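Local coordinates for uncharacterized protein YfeY (PDB 2QZB) that is of unknown function but belongs to the DUF1131 family and is probably a lipoprotein of the Escherichia coli cell envelope, at residues C125-E128 with S134-F137; G48-N53 with V57-V62. All blocks are in the same frame, centred on the assembly; numbering follows the deposited sequence.

Contact 1: residues C125-E128 with S134-F137; sequences CKAE and SYQF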
loop_
_atom_site.group_PDB
_atom_site.type_symbol
_atom_site.label_atom_id
_atom_site.label_comp_id
_atom_site.label_asym_id
_atom_site.label_seq_id
_atom_site.Cartn_x
_atom_site.Cartn_y
_atom_site.Cartn_z
ATOM N N CYS A 125 -2.418 -7.681 -5.544
ATOM C CA CYS A 125 -1.893 -9.045 -5.410
ATOM C C CYS A 125 -1.228 -9.232 -4.064
ATOM O O CYS A 125 -0.461 -8.384 -3.637
ATOM C CB CYS A 125 -0.824 -9.357 -6.484
ATOM S SG CYS A 125 -1.261 -9.063 -8.254
ATOM N N LYS A 126 -1.462 -10.376 -3.424
ATOM C CA LYS A 126 -0.830 -10.657 -2.148
ATOM C C LYS A 126 0.614 -11.001 -2.381
ATOM O O LYS A 126 0.970 -11.659 -3.376
ATOM C CB LYS A 126 -1.523 -11.818 -1.401
ATOM C CG LYS A 126 -3.028 -11.823 -1.519
ATOM C CD LYS A 126 -3.530 -13.114 -2.225
ATOM C CE LYS A 126 -5.063 -13.250 -2.184
ATOM N NZ LYS A 126 -5.572 -14.171 -3.266
ATOM N N ALA A 127 1.453 -10.552 -1.474
ATOM C CA ALA A 127 2.848 -10.850 -1.517
ATOM C C ALA A 127 3.025 -12.323 -1.153
ATOM O O ALA A 127 2.387 -12.831 -0.212
ATOM C CB ALA A 127 3.566 -9.981 -0.552
ATOM N N GLU A 128 3.874 -13.006 -1.922
ATOM C CA GLU A 128 4.159 -14.432 -1.722
ATOM C C GLU A 128 4.722 -14.686 -0.307
ATOM O O GLU A 128 5.684 -14.058 0.126
ATOM C CB GLU A 128 5.132 -14.917 -2.823
ATOM C CG GLU A 128 5.657 -16.337 -2.624
ATOM C CD GLU A 128 4.522 -17.346 -2.616
ATOM O OE1 GLU A 128 3.681 -17.271 -3.545
ATOM O OE2 GLU A 128 4.454 -18.185 -1.684
ATOM N N SER A 134 0.422 -6.658 0.472
ATOM C CA SER A 134 -0.120 -6.745 -0.870
ATOM C C SER A 134 0.563 -5.663 -1.697
ATOM O O SER A 134 1.084 -4.708 -1.130
ATOM C CB SER A 134 -1.618 -6.442 -0.867
ATOM O OG SER A 134 -2.332 -7.381 -0.076
ATOM N N TYR A 135 0.529 -5.810 -3.019
ATOM C CA TYR A 135 1.078 -4.822 -3.946
ATOM C C TYR A 135 -0.056 -4.436 -4.869
ATOM O O TYR A 135 -0.815 -5.308 -5.320
ATOM C CB TYR A 135 2.234 -5.423 -4.778
ATOM C CG TYR A 135 3.292 -6.176 -3.989
ATOM C CD1 TYR A 135 4.004 -5.559 -2.970
ATOM C CD2 TYR A 135 3.591 -7.510 -4.280
ATOM C CE1 TYR A 135 4.950 -6.248 -2.231
ATOM C CE2 TYR A 135 4.566 -8.198 -3.565
ATOM C CZ TYR A 135 5.239 -7.568 -2.556
ATOM O OH TYR A 135 6.223 -8.229 -1.855
ATOM N N GLN A 136 -0.213 -3.159 -5.157
ATOM C CA GLN A 136 -1.078 -2.790 -6.278
ATOM C C GLN A 136 -0.217 -2.496 -7.488
ATOM O O GLN A 136 0.924 -2.008 -7.355
ATOM C CB GLN A 136 -1.996 -1.591 -5.967
ATOM C CG GLN A 136 -2.982 -1.825 -4.819
ATOM C CD GLN A 136 -4.098 -0.754 -4.735
ATOM O OE1 GLN A 136 -4.051 0.281 -5.419
ATOM N NE2 GLN A 136 -5.103 -1.017 -3.893
ATOM N N PHE A 137 -0.760 -2.788 -8.672
ATOM C CA PHE A 137 -0.021 -2.628 -9.929
ATOM C C PHE A 137 -0.787 -1.656 -10.792
ATOM O O PHE A 137 -2.011 -1.599 -10.707
ATOM C CB PHE A 137 0.126 -3.986 -10.654
ATOM C CG PHE A 137 1.123 -4.899 -9.999
ATOM C CD1 PHE A 137 0.736 -5.744 -8.953
ATOM C CD2 PHE A 137 2.441 -4.876 -10.379
ATOM C CE1 PHE A 137 1.657 -6.553 -8.324
ATOM C CE2 PHE A 137 3.356 -5.684 -9.767
ATOM C CZ PHE A 137 2.974 -6.511 -8.718
#
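Cys125 and Tyr135 face each other as an antiparallel hydrogen-bonded pair, and their backbones supply the polar part of this hairpin contact. Cys125 N donates to Tyr135 O at 2.9 Å, and Tyr135 N returns a bond to Cys125 O at 2.8 Å with an N-H...O angle of 163°. Cys125 O also receives a CA-H...O contact from Ser134 CA at 3.2 Å, where the strands close up at the non-hydrogen-bonded pair of Lys126 and Ser134.

The apolar contacts gather on the face that carries Cys125 and Tyr135. With CG anti to its own carbonyl carbon (chi1 -48°), Tyr135 swings its ring toward the loop that follows strand 123-126, and the methyl of Ala127 packs obliquely against the phenol end, CB standing 3.6 Å from Tyr135 CZ. The hydroxyl beyond it is hydrogen-bonded to Thr93.

A sulfur-aromatic contact forms the third group. Cys125 SG meets the Phe137 ring obliquely, 3.8 Å from Phe137 CE1, while the same ring packs edge-to-face with Phe101 of helix 101-104. Since Cys125 SG is disulfide-bonded to Cys112, the sulfur beside the ring is no free thiol: a covalent cross-link to strand 112-114, a pair of backbone hydrogen bonds and buried aromatic packing converge on one residue, which is consistent with a firmly anchored sheet margin.

Contact 2: residues G48-N53 with V57-V62; sequences GMKTAN and VRFFEV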
loop_
_atom_site.group_PDB
_atom_site.type_symbol
_atom_site.label_atom_id
_atom_site.label_comp_id
_atom_site.label_asym_id
_atom_site.label_seq_id
_atom_site.Cartn_x
_atom_site.Cartn_y
_atom_site.Cartn_z
ATOM N N GLY A 48 -7.752 13.564 7.731
ATOM C CA GLY A 48 -9.024 13.542 7.020
ATOM C C GLY A 48 -9.960 12.524 7.677
ATOM O O GLY A 48 -9.578 11.821 8.603
ATOM N N MET A 49 -11.183 12.469 7.206
ATOM C CA MET A 49 -12.146 11.566 7.791
ATOM C C MET A 49 -12.906 11.028 6.659
ATOM O O MET A 49 -13.003 11.664 5.587
ATOM C CB MET A 49 -13.084 12.286 8.761
ATOM C CG MET A 49 -12.475 12.519 10.138
ATOM S SD MET A 49 -13.656 13.167 11.346
ATOM C CE MET A 49 -12.643 13.215 12.782
ATOM N N LYS A 50 -13.408 9.819 6.856
ATOM C CA LYS A 50 -14.266 9.224 5.863
ATOM C C LYS A 50 -15.197 8.264 6.553
ATOM O O LYS A 50 -15.100 7.995 7.750
ATOM C CB LYS A 50 -13.460 8.467 4.800
ATOM C CG LYS A 50 -12.604 7.362 5.419
ATOM C CD LYS A 50 -11.943 6.493 4.383
ATOM C CE LYS A 50 -11.185 5.377 5.102
ATOM N NZ LYS A 50 -10.457 4.531 4.128
ATOM N N THR A 51 -16.069 7.715 5.734
ATOM C CA THR A 51 -17.126 6.837 6.152
ATOM C C THR A 51 -16.626 5.390 6.025
ATOM O O THR A 51 -15.978 5.042 5.034
ATOM C CB THR A 51 -18.338 7.183 5.260
ATOM O OG1 THR A 51 -19.180 8.109 5.964
ATOM C CG2 THR A 51 -19.078 6.011 4.834
ATOM N N ALA A 52 -16.897 4.579 7.060
ATOM C CA ALA A 52 -16.595 3.123 7.090
ATOM C C ALA A 52 -17.529 2.381 8.070
ATOM O O ALA A 52 -17.681 2.803 9.216
ATOM C CB ALA A 52 -15.163 2.906 7.485
ATOM N N ASN A 53 -18.170 1.300 7.612
ATOM C CA ASN A 53 -18.981 0.390 8.476
ATOM C C ASN A 53 -20.017 1.045 9.388
ATOM O O ASN A 53 -20.094 0.740 10.591
ATOM C CB ASN A 53 -18.066 -0.490 9.331
ATOM C CG ASN A 53 -17.185 -1.404 8.501
ATOM O OD1 ASN A 53 -17.643 -2.044 7.541
ATOM N ND2 ASN A 53 -15.903 -1.471 8.865
ATOM N N VAL A 57 -14.502 7.296 10.190
ATOM C CA VAL A 57 -13.135 7.031 10.702
ATOM C C VAL A 57 -12.145 8.105 10.244
ATOM O O VAL A 57 -12.295 8.699 9.169
ATOM C CB VAL A 57 -12.553 5.658 10.270
ATOM C CG1 VAL A 57 -13.318 4.485 10.919
ATOM C CG2 VAL A 57 -12.504 5.519 8.749
ATOM N N ARG A 58 -11.114 8.301 11.057
ATOM C CA ARG A 58 -10.061 9.201 10.733
ATOM C C ARG A 58 -8.994 8.474 9.921
ATOM O O ARG A 58 -8.837 7.236 10.021
ATOM C CB ARG A 58 -9.497 9.769 12.014
ATOM C CG ARG A 58 -10.540 10.596 12.813
ATOM C CD ARG A 58 -10.294 10.572 14.321
ATOM N NE ARG A 58 -8.950 11.037 14.658
ATOM C CZ ARG A 58 -7.961 10.253 15.095
ATOM N NH1 ARG A 58 -8.156 8.939 15.273
ATOM N NH2 ARG A 58 -6.771 10.793 15.359
ATOM N N PHE A 59 -8.331 9.240 9.062
ATOM C CA PHE A 59 -7.114 8.786 8.386
ATOM C C PHE A 59 -6.050 9.892 8.380
ATOM O O PHE A 59 -6.389 11.062 8.628
ATOM C CB PHE A 59 -7.401 8.246 6.972
ATOM C CG PHE A 59 -7.830 9.279 5.978
ATOM C CD1 PHE A 59 -9.169 9.546 5.777
ATOM C CD2 PHE A 59 -6.896 9.933 5.198
ATOM C CE1 PHE A 59 -9.566 10.489 4.847
ATOM C CE2 PHE A 59 -7.265 10.891 4.291
ATOM C CZ PHE A 59 -8.622 11.161 4.080
ATOM N N PHE A 60 -4.793 9.511 8.135
ATOM C CA PHE A 60 -3.689 10.473 7.972
ATOM C C PHE A 60 -3.002 10.250 6.639
ATOM O O PHE A 60 -2.881 9.118 6.184
ATOM C CB PHE A 60 -2.665 10.386 9.127
ATOM C CG PHE A 60 -3.208 10.851 10.449
ATOM C CD1 PHE A 60 -3.924 9.961 11.279
ATOM C CD2 PHE A 60 -3.053 12.187 10.857
ATOM C CE1 PHE A 60 -4.466 10.382 12.477
ATOM C CE2 PHE A 60 -3.576 12.626 12.050
ATOM C CZ PHE A 60 -4.296 11.731 12.871
ATOM N N GLU A 61 -2.581 11.345 6.008
ATOM C CA GLU A 61 -1.709 11.316 4.846
ATOM C C GLU A 61 -0.344 11.837 5.263
ATOM O O GLU A 61 -0.191 12.958 5.792
ATOM C CB GLU A 61 -2.292 12.149 3.688
ATOM C CG GLU A 61 -3.462 11.431 2.953
ATOM C CD GLU A 61 -4.106 12.300 1.908
ATOM O OE1 GLU A 61 -4.628 11.768 0.907
ATOM O OE2 GLU A 61 -4.056 13.534 2.063
ATOM N N VAL A 62 0.642 10.999 5.047
ATOM C CA VAL A 62 2.009 11.326 5.283
ATOM C C VAL A 62 2.494 11.918 3.967
ATOM O O VAL A 62 2.385 11.303 2.933
ATOM C CB VAL A 62 2.806 10.066 5.639
ATOM C CG1 VAL A 62 4.268 10.408 5.792
ATOM C CG2 VAL A 62 2.259 9.428 6.955
#
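Gly48 lies over one face of the Phe59 ring, its CA 4.0 Å from the ring centroid in a CH-pi contact. Phe59 reaches this place because its CG sits between the backbone N and the carbonyl carbon (chi1 69°), which folds the ring back across the partner strand; Phe59 CE1 comes within 3.5 Å of Met49 N. Replacing Phe59 by an alanine would probably uncover the Gly48 backbone and strip the CH-pi partner from its CA.

Lys50 takes the same kind of first torsion (chi1 59°), and its extended chain crosses Val57 at a slant, with Lys50 CG 3.8 Å from Val57 CG2. That methyl also meets Ala52 CB at 3.9 Å, so one valine branch serves two residues. On the face of Met49 and Arg58 the chains run alongside each other, Met49 CE touching Arg58 CG at 3.4 Å; Arg58 then bends at chi3 (56°), and its NH2 is hydrogen-bonded to Leu30 O.

Paired backbone bonds join Gly48 with Phe59 and Lys50 with Val57, Lys50 N to Val57 O measuring 2.8 Å. The hairpin occupies one margin of the large antiparallel sheet: strand 44-52 is outermost, and strand 55-64 is flanked on its other side by strand 67-73, where Phe59 touches Asn73. The loop carrying Leu30, just before helix 32-38, meets Arg58.

The two contacts show how one antiparallel sheet can be built largely from local hairpins. Contact 2 closes first along the chain, joining strands 44-52 and 55-64 at one margin; contact 1 follows, pairing strands 123-126 and 133-138 near the other, where strand 112-114 is outermost. Strands 67-73, 81-84 and 158-165 lie between them, the last bringing the C-terminal part of the chain into the middle of the sheet. The centres are 23 Å apart and the nearest atoms about 11 Å, on opposite sides of the chain's centre. They do not touch. Contact 1 is buried and contact 2 lies at the surface, and the sheet they share is what links the two hairpins within one fold.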